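Local coordinates for protein cysteine synthase (PDB 6AHI) that catalyses the pyridoxal 5'-phosphate-dependent formation of L-cysteine and acetate from O-acetyl-L-serine and hydrogen sulfide, and also has cystathionine beta-synthase activity, at residues A[51-56]-A[79-84]; A[67-72]-A[140-145]; A[95-100]-A[122-127]; A[159-164]-A[186-191]. One frame throughout, in Å; residues are numbered along the deposited sequence.

Interaction 1 of 4, residues A[51-56]-A[79-84]; sequences QYLIGE and IALALV
Ile54 and Val84 carry the apolar part of this helix-helix contact, with Leu81 beside them. CD1 of Ile54 comes to 3.6 Å from CG1 of Val84 and to 3.8 Å from CD2 of Leu81, so one methyl is wedged between two side chains that stand about one helical turn apart. The chi1 of Ile54 (-74°) sets CG1 anti to the carbonyl carbon, and CG2 stays on the valine side, where it lies 4.0 Å from Val84 CG1. The isoleucine and the valine pass alongside one another with opposite sense. Leu53 adds only a loose touch, its CD1 standing 4.5 Å from CD2 of Leu81.

A second group of contacts sets side-chain methyls against backbone. CG2 of Val84 lies 3.7 Å from N of Gln51, and Ile54 CD1 lies 3.8 Å from O of Leu81. No hydrogen bond links the two segments, so the evidence is for van der Waals packing alone; the side-chain NE2 of Gln51 makes a weak hydrogen bond to Gln8 OE1.

The segment axes approach to 9.4 Å at a crossing angle of -48°. Helices 48-60 and 76-85 precede and follow strand 68-72 in the chain and pack beside the parallel sheet of this alpha/beta fold, where Leu81 leans on Phe94 of strand 91-97; Leu53 also packs on Asp151 of helix 151-158.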
loop_
_atom_site.group_PDB
_atom_site.type_symbol
_atom_site.label_atom_id
_atom_site.label_comp_id
_atom_site.label_asym_id
_atom_site.label_seq_id
_atom_site.Cartn_x
_atom_site.Cartn_y
_atom_site.Cartn_z
ATOM N N GLN A 51 8.380 3.379 -15.021
ATOM C CA GLN A 51 8.656 4.777 -15.148
ATOM C C GLN A 51 9.840 4.987 -16.081
ATOM O O GLN A 51 9.821 5.884 -16.900
ATOM C CB GLN A 51 8.982 5.375 -13.787
ATOM C CG GLN A 51 9.263 6.861 -13.866
ATOM C CD GLN A 51 9.370 7.422 -12.476
ATOM O OE1 GLN A 51 10.262 7.063 -11.723
ATOM N NE2 GLN A 51 8.428 8.282 -12.125
ATOM N N TYR A 52 10.856 4.131 -15.943
ATOM C CA TYR A 52 12.051 4.225 -16.750
ATOM C C TYR A 52 11.728 3.887 -18.212
ATOM O O TYR A 52 12.154 4.629 -19.098
ATOM C CB TYR A 52 13.163 3.353 -16.171
ATOM C CG TYR A 52 14.474 3.458 -16.909
ATOM C CD1 TYR A 52 15.370 4.479 -16.634
ATOM C CD2 TYR A 52 14.809 2.547 -17.897
ATOM C CE1 TYR A 52 16.565 4.589 -17.319
ATOM C CE2 TYR A 52 16.009 2.633 -18.587
ATOM C CZ TYR A 52 16.892 3.655 -18.284
ATOM O OH TYR A 52 18.072 3.751 -18.950
ATOM N N LEU A 53 11.004 2.786 -18.466
ATOM C CA LEU A 53 10.757 2.302 -19.839
ATOM C C LEU A 53 9.992 3.361 -20.651
ATOM O O LEU A 53 10.334 3.639 -21.800
ATOM C CB LEU A 53 9.974 0.982 -19.786
ATOM C CG LEU A 53 10.764 -0.270 -19.401
ATOM C CD1 LEU A 53 9.851 -1.487 -19.311
ATOM C CD2 LEU A 53 11.856 -0.522 -20.418
ATOM N N ILE A 54 8.962 3.955 -20.040
ATOM C CA ILE A 54 8.139 4.965 -20.681
ATOM C C ILE A 54 8.937 6.260 -20.893
ATOM O O ILE A 54 8.941 6.801 -22.029
ATOM C CB ILE A 54 6.801 5.134 -19.925
ATOM C CG1 ILE A 54 5.934 3.910 -20.248
ATOM C CG2 ILE A 54 6.107 6.453 -20.261
ATOM C CD1 ILE A 54 4.752 3.698 -19.363
ATOM N N GLY A 55 9.647 6.710 -19.850
ATOM C CA GLY A 55 10.501 7.908 -19.906
ATOM C C GLY A 55 11.530 7.833 -21.028
ATOM O O GLY A 55 11.657 8.749 -21.830
ATOM N N GLU A 56 12.265 6.717 -21.094
ATOM C CA GLU A 56 13.320 6.539 -22.091
ATOM C C GLU A 56 12.719 6.311 -23.475
ATOM O O GLU A 56 13.300 6.743 -24.449
ATOM C CB GLU A 56 14.257 5.390 -21.718
ATOM C CG GLU A 56 15.067 5.685 -20.471
ATOM C CD GLU A 56 15.820 7.016 -20.461
ATOM O OE1 GLU A 56 16.690 7.218 -21.346
ATOM O OE2 GLU A 56 15.542 7.848 -19.555
ATOM N N ILE A 79 0.968 -3.602 -13.748
ATOM C CA ILE A 79 0.466 -2.558 -12.865
ATOM C C ILE A 79 1.312 -1.299 -13.054
ATOM O O ILE A 79 0.774 -0.188 -13.197
ATOM C CB ILE A 79 0.434 -3.057 -11.415
ATOM C CG1 ILE A 79 -0.584 -4.184 -11.251
ATOM C CG2 ILE A 79 0.167 -1.912 -10.450
ATOM C CD1 ILE A 79 -0.496 -4.886 -9.922
ATOM N N ALA A 80 2.643 -1.475 -13.036
ATOM C CA ALA A 80 3.581 -0.370 -13.109
ATOM C C ALA A 80 3.410 0.391 -14.422
ATOM O O ALA A 80 3.346 1.630 -14.426
ATOM C CB ALA A 80 4.983 -0.888 -12.970
ATOM N N LEU A 81 3.305 -0.355 -15.532
ATOM C CA LEU A 81 3.194 0.294 -16.834
ATOM C C LEU A 81 1.858 1.028 -16.952
ATOM O O LEU A 81 1.833 2.144 -17.484
ATOM C CB LEU A 81 3.403 -0.725 -17.947
ATOM C CG LEU A 81 4.858 -1.128 -18.141
ATOM C CD1 LEU A 81 4.956 -2.331 -19.067
ATOM C CD2 LEU A 81 5.675 0.035 -18.683
ATOM N N ALA A 82 0.778 0.413 -16.454
ATOM C CA ALA A 82 -0.541 1.015 -16.525
ATOM C C ALA A 82 -0.558 2.318 -15.707
ATOM O O ALA A 82 -1.087 3.325 -16.160
ATOM C CB ALA A 82 -1.595 0.051 -16.042
ATOM N N LEU A 83 0.060 2.278 -14.526
ATOM C CA LEU A 83 0.086 3.450 -13.620
ATOM C C LEU A 83 0.816 4.626 -14.283
ATOM O O LEU A 83 0.291 5.751 -14.324
ATOM C CB LEU A 83 0.736 3.024 -12.304
ATOM C CG LEU A 83 0.841 4.113 -11.240
ATOM C CD1 LEU A 83 -0.504 4.699 -10.937
ATOM C CD2 LEU A 83 1.427 3.537 -9.968
ATOM N N VAL A 84 1.968 4.342 -14.900
ATOM C CA VAL A 84 2.808 5.365 -15.490
ATOM C C VAL A 84 2.160 5.866 -16.792
ATOM O O VAL A 84 2.261 7.023 -17.107
ATOM C CB VAL A 84 4.241 4.841 -15.710
ATOM C CG1 VAL A 84 5.102 5.820 -16.493
ATOM C CG2 VAL A 84 4.911 4.489 -14.392
#

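Interaction 2 of 4, residues A[67-72]-A[140-145]; sequences TTIIEP and DSYLPL
Thr68 and Ser141 pair as neighbours in a parallel sheet, as do Ile69 and Tyr142, and the contact tightens from this region toward Pro144. Ile70 N gives Tyr142 O a 2.9 Å hydrogen bond that is almost straight (178°), whereas Tyr142 N to Thr68 O, equally short, is bent to 147°. Beside these bonds CD1 of Ile69 touches the edge of the Tyr142 ring, near its plane, 3.8 Å from CD2.

Packing is tight around the carbonyl of Ile70. Leu143 CD1 at 3.0 Å and Pro144 CD at 3.1 Å from Ile70 O are unusually short approaches, strained as modelled and doubtful in detail. Just beyond, the buried Glu71 takes over from the backbone: its chain bends at chi2 (62°), and OE1 accepts Leu145 N at 3.0 Å on the syn side, slightly out of the carboxylate plane. OE2 is bonded to Gln146 N, so the two oxygens hold two successive backbone amides and fix the turn of the chain after Pro144.

The opposite end is looser. There Asp140 is exposed, its O accepts Thr68 N over a longer 3.2 Å, and its OD1 lies 3.1 Å from Thr67 OG1, a hydroxyl that is hydrogen-bonded to Thr64 N.

Strand 141-142 is the outermost of the four-stranded parallel sheet within this chain, next to 68-72, which has 91-97 on its other side. Helix 48-60 meets Tyr142 and Pro144 through Leu53, and helix 123-137 meets Pro72, Leu143 and Leu145.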
loop_
_atom_site.group_PDB
_atom_site.type_symbol
_atom_site.label_atom_id
_atom_site.label_comp_id
_atom_site.label_asym_id
_atom_site.label_seq_id
_atom_site.Cartn_x
_atom_site.Cartn_y
_atom_site.Cartn_z
ATOM N N THR A 67 1.289 5.717 -29.310
ATOM C CA THR A 67 1.840 4.372 -29.151
ATOM C C THR A 67 0.932 3.570 -28.206
ATOM O O THR A 67 0.457 4.105 -27.184
ATOM C CB THR A 67 3.248 4.448 -28.553
ATOM O OG1 THR A 67 4.078 5.136 -29.482
ATOM C CG2 THR A 67 3.847 3.093 -28.250
ATOM N N THR A 68 0.720 2.289 -28.526
ATOM C CA THR A 68 0.127 1.337 -27.592
ATOM C C THR A 68 1.241 0.470 -26.993
ATOM O O THR A 68 2.011 -0.155 -27.753
ATOM C CB THR A 68 -0.894 0.406 -28.249
ATOM O OG1 THR A 68 -1.986 1.166 -28.749
ATOM C CG2 THR A 68 -1.445 -0.614 -27.279
ATOM N N ILE A 69 1.293 0.410 -25.657
ATOM C CA ILE A 69 2.229 -0.467 -24.946
ATOM C C ILE A 69 1.610 -1.860 -24.837
ATOM O O ILE A 69 0.487 -1.974 -24.333
ATOM C CB ILE A 69 2.544 0.037 -23.525
ATOM C CG1 ILE A 69 2.972 1.507 -23.480
ATOM C CG2 ILE A 69 3.578 -0.884 -22.884
ATOM C CD1 ILE A 69 4.057 1.843 -24.469
ATOM N N ILE A 70 2.365 -2.888 -25.256
ATOM C CA ILE A 70 1.996 -4.293 -25.101
ATOM C C ILE A 70 3.089 -5.010 -24.296
ATOM O O ILE A 70 4.243 -4.903 -24.638
ATOM C CB ILE A 70 1.824 -4.953 -26.479
ATOM C CG1 ILE A 70 0.992 -4.094 -27.440
ATOM C CG2 ILE A 70 1.260 -6.359 -26.335
ATOM C CD1 ILE A 70 0.779 -4.712 -28.786
ATOM N N GLU A 71 2.715 -5.786 -23.272
ATOM C CA GLU A 71 3.685 -6.564 -22.493
ATOM C C GLU A 71 3.042 -7.844 -21.963
ATOM O O GLU A 71 1.942 -7.803 -21.422
ATOM C CB GLU A 71 4.255 -5.707 -21.360
ATOM C CG GLU A 71 5.388 -6.350 -20.580
ATOM C CD GLU A 71 6.665 -6.692 -21.339
ATOM O OE1 GLU A 71 6.651 -6.676 -22.612
ATOM O OE2 GLU A 71 7.686 -6.992 -20.653
ATOM N N PRO A 72 3.701 -9.028 -22.084
ATOM C CA PRO A 72 3.318 -10.204 -21.298
ATOM C C PRO A 72 3.812 -10.039 -19.852
ATOM O O PRO A 72 4.926 -9.584 -19.639
ATOM C CB PRO A 72 4.045 -11.349 -22.022
ATOM C CG PRO A 72 5.313 -10.680 -22.510
ATOM C CD PRO A 72 4.858 -9.299 -22.954
ATOM N N ASP A 140 2.366 1.239 -34.600
ATOM C CA ASP A 140 2.919 2.080 -33.555
ATOM C C ASP A 140 2.800 1.384 -32.190
ATOM O O ASP A 140 2.440 2.000 -31.206
ATOM C CB ASP A 140 2.224 3.442 -33.563
ATOM C CG ASP A 140 2.994 4.537 -32.858
ATOM O OD1 ASP A 140 4.163 4.288 -32.501
ATOM O OD2 ASP A 140 2.413 5.629 -32.673
ATOM N N SER A 141 3.117 0.093 -32.130
ATOM C CA SER A 141 3.143 -0.629 -30.846
ATOM C C SER A 141 4.534 -0.523 -30.218
ATOM O O SER A 141 5.518 -0.206 -30.868
ATOM C CB SER A 141 2.716 -2.081 -31.003
ATOM O OG SER A 141 3.494 -2.773 -31.972
ATOM N N TYR A 142 4.611 -0.818 -28.929
ATOM C CA TYR A 142 5.886 -0.949 -28.277
ATOM C C TYR A 142 5.810 -2.141 -27.326
ATOM O O TYR A 142 4.916 -2.221 -26.506
ATOM C CB TYR A 142 6.295 0.358 -27.608
ATOM C CG TYR A 142 7.508 0.199 -26.739
ATOM C CD1 TYR A 142 8.759 -0.030 -27.288
ATOM C CD2 TYR A 142 7.395 0.222 -25.363
ATOM C CE1 TYR A 142 9.880 -0.170 -26.486
ATOM C CE2 TYR A 142 8.505 0.087 -24.546
ATOM C CZ TYR A 142 9.748 -0.134 -25.111
ATOM O OH TYR A 142 10.831 -0.288 -24.303
ATOM N N LEU A 143 6.745 -3.074 -27.514
ATOM C CA LEU A 143 6.762 -4.369 -26.837
ATOM C C LEU A 143 8.085 -4.457 -26.080
ATOM O O LEU A 143 9.111 -4.847 -26.647
ATOM C CB LEU A 143 6.587 -5.481 -27.882
ATOM C CG LEU A 143 6.424 -6.921 -27.371
ATOM C CD1 LEU A 143 5.291 -7.069 -26.361
ATOM C CD2 LEU A 143 6.201 -7.881 -28.540
ATOM N N PRO A 144 8.122 -4.050 -24.791
ATOM C CA PRO A 144 9.376 -4.011 -24.045
ATOM C C PRO A 144 10.093 -5.368 -24.008
ATOM O O PRO A 144 11.313 -5.404 -24.142
ATOM C CB PRO A 144 8.977 -3.603 -22.618
ATOM C CG PRO A 144 7.613 -2.967 -22.760
ATOM C CD PRO A 144 6.980 -3.578 -23.994
ATOM N N LEU A 145 9.332 -6.456 -23.828
ATOM C CA LEU A 145 9.880 -7.793 -23.508
ATOM C C LEU A 145 10.960 -7.648 -22.441
ATOM O O LEU A 145 12.150 -7.756 -22.735
ATOM C CB LEU A 145 10.410 -8.465 -24.775
ATOM C CG LEU A 145 9.305 -8.878 -25.745
ATOM C CD1 LEU A 145 9.879 -9.394 -27.067
ATOM C CD2 LEU A 145 8.390 -9.926 -25.114
#

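Interaction 3 of 4, residues A[95-100]-A[122-127]; sequences VVPEKF and EGISGA
Ala127 and Pro97 interlock where helix 123-137 lies against strand 91-97, the strand-helix layering of a parallel alpha/beta domain; the two segments run nearly antiparallel, at 154°, with axes 7.2 Å apart. The small bump of Ala127 CB fills the hollow between Val95 and Pro97: it lies 3.6 Å from Val95 O and also touches CG1 of Val95 and CD of Pro97. Val95 answers with CG1, which chi1 (-169°) sets anti to the backbone N and which rests 3.5 Å from the carbonyl O of Ala127.

Nearer the start of the helix the bump belongs to the strand. CG of Pro97 packs on the carbonyl group of Gly123. A type II turn from Pro97 to Phe100 folds the chain back, so that Pro97 CG also sits over the centre of the Phe100 ring and is enclosed between ring and helix. Ile124 closes the margin of this group, its CD1 touching both Pro97 and Phe100. Thr118 of strand 114-118 packs on Val95 and Ala127 as well. No hydrogen bond crosses the contact, and Pro97 CG lies 3.5 Å from Gly123 O.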
loop_
_atom_site.group_PDB
_atom_site.type_symbol
_atom_site.label_atom_id
_atom_site.label_comp_id
_atom_site.label_asym_id
_atom_site.label_seq_id
_atom_site.Cartn_x
_atom_site.Cartn_y
_atom_site.Cartn_z
ATOM N N VAL A 95 -0.793 -9.227 -21.585
ATOM C CA VAL A 95 -1.099 -10.627 -21.834
ATOM C C VAL A 95 -0.663 -11.422 -20.603
ATOM O O VAL A 95 0.511 -11.433 -20.238
ATOM C CB VAL A 95 -0.437 -11.142 -23.120
ATOM C CG1 VAL A 95 -0.990 -12.515 -23.476
ATOM C CG2 VAL A 95 -0.622 -10.166 -24.273
ATOM N N VAL A 96 -1.658 -12.030 -19.950
ATOM C CA VAL A 96 -1.507 -12.656 -18.650
ATOM C C VAL A 96 -2.104 -14.055 -18.726
ATOM O O VAL A 96 -3.254 -14.203 -19.134
ATOM C CB VAL A 96 -2.211 -11.827 -17.562
ATOM C CG1 VAL A 96 -2.103 -12.493 -16.194
ATOM C CG2 VAL A 96 -1.657 -10.403 -17.512
ATOM N N PRO A 97 -1.363 -15.092 -18.312
ATOM C CA PRO A 97 -1.894 -16.444 -18.264
ATOM C C PRO A 97 -3.112 -16.439 -17.343
ATOM O O PRO A 97 -3.007 -15.970 -16.265
ATOM C CB PRO A 97 -0.791 -17.201 -17.523
ATOM C CG PRO A 97 0.437 -16.471 -17.917
ATOM C CD PRO A 97 0.026 -15.019 -17.900
ATOM N N GLU A 98 -4.225 -17.014 -17.781
ATOM C CA GLU A 98 -5.428 -17.054 -16.919
ATOM C C GLU A 98 -5.089 -17.788 -15.626
ATOM O O GLU A 98 -4.456 -18.806 -15.673
ATOM C CB GLU A 98 -6.578 -17.789 -17.606
ATOM C CG GLU A 98 -6.968 -17.177 -18.934
ATOM N N LYS A 99 -5.484 -17.260 -14.478
ATOM C CA LYS A 99 -5.189 -17.999 -13.230
ATOM C C LYS A 99 -3.813 -17.631 -12.667
ATOM O O LYS A 99 -3.446 -18.211 -11.660
ATOM N N PHE A 100 -3.093 -16.704 -13.287
ATOM C CA PHE A 100 -1.743 -16.347 -12.783
ATOM C C PHE A 100 -1.953 -15.509 -11.521
ATOM O O PHE A 100 -1.517 -15.934 -10.439
ATOM C CB PHE A 100 -0.915 -15.632 -13.845
ATOM C CG PHE A 100 0.239 -16.470 -14.320
ATOM C CD1 PHE A 100 0.145 -17.849 -14.319
ATOM C CD2 PHE A 100 1.422 -15.892 -14.722
ATOM C CE1 PHE A 100 1.205 -18.635 -14.734
ATOM C CE2 PHE A 100 2.477 -16.672 -15.159
ATOM C CZ PHE A 100 2.366 -18.042 -15.164
ATOM N N GLU A 122 0.140 -23.187 -20.713
ATOM C CA GLU A 122 1.164 -22.665 -21.632
ATOM C C GLU A 122 2.088 -21.688 -20.891
ATOM O O GLU A 122 3.089 -21.220 -21.446
ATOM C CB GLU A 122 0.526 -21.992 -22.848
ATOM C CG GLU A 122 -0.237 -22.954 -23.741
ATOM C CD GLU A 122 -0.818 -22.304 -24.987
ATOM O OE1 GLU A 122 -0.115 -21.461 -25.583
ATOM O OE2 GLU A 122 -1.970 -22.639 -25.360
ATOM N N GLY A 123 1.723 -21.364 -19.642
ATOM C CA GLY A 123 2.525 -20.554 -18.742
ATOM C C GLY A 123 2.812 -19.173 -19.309
ATOM O O GLY A 123 2.036 -18.639 -20.117
ATOM N N ILE A 124 3.953 -18.615 -18.898
ATOM C CA ILE A 124 4.350 -17.299 -19.303
ATOM C C ILE A 124 4.754 -17.306 -20.780
ATOM O O ILE A 124 4.564 -16.322 -21.480
ATOM C CB ILE A 124 5.457 -16.731 -18.386
ATOM C CG1 ILE A 124 5.582 -15.218 -18.564
ATOM C CG2 ILE A 124 6.793 -17.433 -18.586
ATOM C CD1 ILE A 124 4.304 -14.448 -18.227
ATOM N N SER A 125 5.289 -18.431 -21.269
ATOM C CA SER A 125 5.743 -18.529 -22.644
ATOM C C SER A 125 4.568 -18.320 -23.603
ATOM O O SER A 125 4.755 -17.747 -24.670
ATOM C CB SER A 125 6.436 -19.855 -22.886
ATOM O OG SER A 125 7.362 -20.091 -21.839
ATOM N N GLY A 126 3.379 -18.821 -23.237
ATOM C CA GLY A 126 2.161 -18.649 -24.029
ATOM C C GLY A 126 1.761 -17.176 -24.139
ATOM O O GLY A 126 1.378 -16.687 -25.225
ATOM N N ALA A 127 1.896 -16.459 -23.017
ATOM C CA ALA A 127 1.647 -15.020 -22.958
ATOM C C ALA A 127 2.629 -14.268 -23.874
ATOM O O ALA A 127 2.212 -13.388 -24.651
ATOM C CB ALA A 127 1.719 -14.537 -21.530
#

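Interaction 4 of 4, residues A[159-164]-A[186-191]; sequences TLAPEI and AGTARY
Tyr191 presents one ring face to Pro162, in a packing of two helices of the larger alpha/beta domain of this fold-type II pyridoxal phosphate enzyme. CG of Pro162 stands 4.2 Å from the centroid of the Tyr191 ring and 22° off its normal, a CH-pi contact, while Pro162 N lies over the same ring but offset toward the rim. Pro162 CA comes within 3.7 Å of CE2 of Tyr191. The ring has an additional aromatic partner, Tyr157 of helix 151-158, in an edge-to-face stack.

Tyr191 CG is anti to the backbone N (chi1 -174°). At the base of the ring Ala161 packs tightly, CB against CB of Tyr191 at 3.4 Å. The segment axes approach to 9.1 Å and cross at -46°. Here the backbones are near each other, with the CA atoms of Ala161 and Thr188 only 5.0 Å apart.

Thr188 CG2 also meets Ala161 CB, at 4.0 Å. The hydroxyl of Thr188 is bonded to O of Thr184, which by similarity belongs to the cofactor site. Leu160 reaches this hydroxyl through a methyl, with CD2 3.8 Å from Thr188 OG1.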
loop_
_atom_site.group_PDB
_atom_site.type_symbol
_atom_site.label_atom_id
_atom_site.label_comp_id
_atom_site.label_asym_id
_atom_site.label_seq_id
_atom_site.Cartn_x
_atom_site.Cartn_y
_atom_site.Cartn_z
ATOM N N THR A 159 17.984 4.349 -11.211
ATOM C CA THR A 159 16.946 4.867 -10.295
ATOM C C THR A 159 17.168 4.298 -8.892
ATOM O O THR A 159 17.658 4.991 -8.007
ATOM C CB THR A 159 15.537 4.578 -10.846
ATOM O OG1 THR A 159 15.304 3.166 -10.937
ATOM C CG2 THR A 159 15.309 5.218 -12.199
ATOM N N LEU A 160 16.880 3.005 -8.722
ATOM C CA LEU A 160 16.947 2.333 -7.417
ATOM C C LEU A 160 18.364 2.413 -6.826
ATOM O O LEU A 160 18.544 2.770 -5.679
ATOM C CB LEU A 160 16.538 0.871 -7.601
ATOM C CG LEU A 160 16.506 0.033 -6.328
ATOM C CD1 LEU A 160 15.648 0.705 -5.277
ATOM C CD2 LEU A 160 15.989 -1.377 -6.608
ATOM N N ALA A 161 19.371 2.020 -7.615
ATOM C CA ALA A 161 20.703 1.782 -7.044
ATOM C C ALA A 161 21.306 3.087 -6.527
ATOM O O ALA A 161 21.813 3.122 -5.400
ATOM C CB ALA A 161 21.604 1.084 -8.032
ATOM N N PRO A 162 21.249 4.214 -7.270
ATOM C CA PRO A 162 21.790 5.471 -6.747
ATOM C C PRO A 162 21.081 5.946 -5.476
ATOM O O PRO A 162 21.692 6.540 -4.568
ATOM C CB PRO A 162 21.600 6.496 -7.880
ATOM C CG PRO A 162 21.399 5.669 -9.124
ATOM C CD PRO A 162 20.823 4.337 -8.681
ATOM N N GLU A 163 19.786 5.675 -5.392
ATOM C CA GLU A 163 19.001 6.065 -4.212
ATOM C C GLU A 163 19.525 5.311 -2.982
ATOM O O GLU A 163 19.676 5.854 -1.921
ATOM C CB GLU A 163 17.532 5.755 -4.514
ATOM C CG GLU A 163 16.515 6.584 -3.771
ATOM C CD GLU A 163 15.126 6.078 -4.112
ATOM O OE1 GLU A 163 14.552 6.496 -5.136
ATOM O OE2 GLU A 163 14.634 5.244 -3.350
ATOM N N ILE A 164 19.814 4.027 -3.157
ATOM C CA ILE A 164 20.351 3.181 -2.084
ATOM C C ILE A 164 21.683 3.732 -1.574
ATOM O O ILE A 164 21.885 3.836 -0.378
ATOM C CB ILE A 164 20.484 1.722 -2.560
ATOM C CG1 ILE A 164 19.103 1.054 -2.601
ATOM C CG2 ILE A 164 21.472 0.957 -1.688
ATOM C CD1 ILE A 164 19.058 -0.221 -3.407
ATOM N N ALA A 186 20.490 -7.581 -11.464
ATOM C CA ALA A 186 21.591 -7.267 -12.353
ATOM C C ALA A 186 21.862 -5.761 -12.426
ATOM O O ALA A 186 23.019 -5.343 -12.487
ATOM C CB ALA A 186 21.328 -7.814 -13.745
ATOM N N GLY A 187 20.803 -4.959 -12.518
ATOM C CA GLY A 187 20.925 -3.509 -12.644
ATOM C C GLY A 187 21.536 -2.870 -11.396
ATOM O O GLY A 187 22.463 -2.029 -11.467
ATOM N N THR A 188 21.009 -3.282 -10.255
ATOM C CA THR A 188 21.412 -2.792 -8.968
ATOM C C THR A 188 22.840 -3.268 -8.687
ATOM O O THR A 188 23.665 -2.471 -8.246
ATOM C CB THR A 188 20.445 -3.218 -7.863
ATOM O OG1 THR A 188 19.127 -2.847 -8.237
ATOM C CG2 THR A 188 20.754 -2.574 -6.525
ATOM N N ALA A 189 23.127 -4.546 -8.972
ATOM C CA ALA A 189 24.426 -5.116 -8.707
ATOM C C ALA A 189 25.514 -4.394 -9.502
ATOM O O ALA A 189 26.620 -4.143 -8.984
ATOM C CB ALA A 189 24.432 -6.590 -8.997
ATOM N N ARG A 190 25.218 -4.093 -10.764
ATOM C CA ARG A 190 26.200 -3.410 -11.641
ATOM C C ARG A 190 26.585 -2.076 -11.018
ATOM O O ARG A 190 27.747 -1.776 -10.940
ATOM C CB ARG A 190 25.593 -3.145 -13.017
ATOM C CG ARG A 190 26.528 -2.419 -13.972
ATOM C CD ARG A 190 25.979 -2.182 -15.364
ATOM N NE ARG A 190 24.789 -2.964 -15.656
ATOM C CZ ARG A 190 24.657 -4.275 -15.458
ATOM N NH2 ARG A 190 23.476 -4.825 -15.291
ATOM N N TYR A 191 25.594 -1.310 -10.607
ATOM C CA TYR A 191 25.836 0.018 -10.000
ATOM C C TYR A 191 26.609 -0.085 -8.674
ATOM O O TYR A 191 27.545 0.681 -8.453
ATOM C CB TYR A 191 24.529 0.761 -9.740
ATOM C CG TYR A 191 24.740 2.176 -9.260
ATOM C CD1 TYR A 191 24.939 3.224 -10.149
ATOM C CD2 TYR A 191 24.797 2.453 -7.914
ATOM C CE1 TYR A 191 25.153 4.516 -9.705
ATOM C CE2 TYR A 191 25.014 3.738 -7.447
ATOM C CZ TYR A 191 25.159 4.774 -8.343
ATOM O OH TYR A 191 25.344 6.042 -7.880
#

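How the interactions relate
Interactions 1, 2 and 3 form a continuous chain of packing. Leu53 CD1 of interaction 1 meets Pro144 CB of interaction 2 at 4.0 Å, and Leu81 CD1 meets Glu71 CB at 4.1 Å. Interactions 2 and 3 share a sheet: Glu71 O and Val95 N, 3.1 Å apart, make a probable hydrogen bond between strands 68-72 and 91-97. Interaction 4 touches none of the others; its nearest atoms are about 4 Å from interaction 1 and about 18 Å from interaction 3. Both regions approach the pyridoxal phosphate site inferred by similarity, the side chain of Glu71 about 8 Å from that of Ser181, and that of Leu160 about 4 Å from that of Thr184.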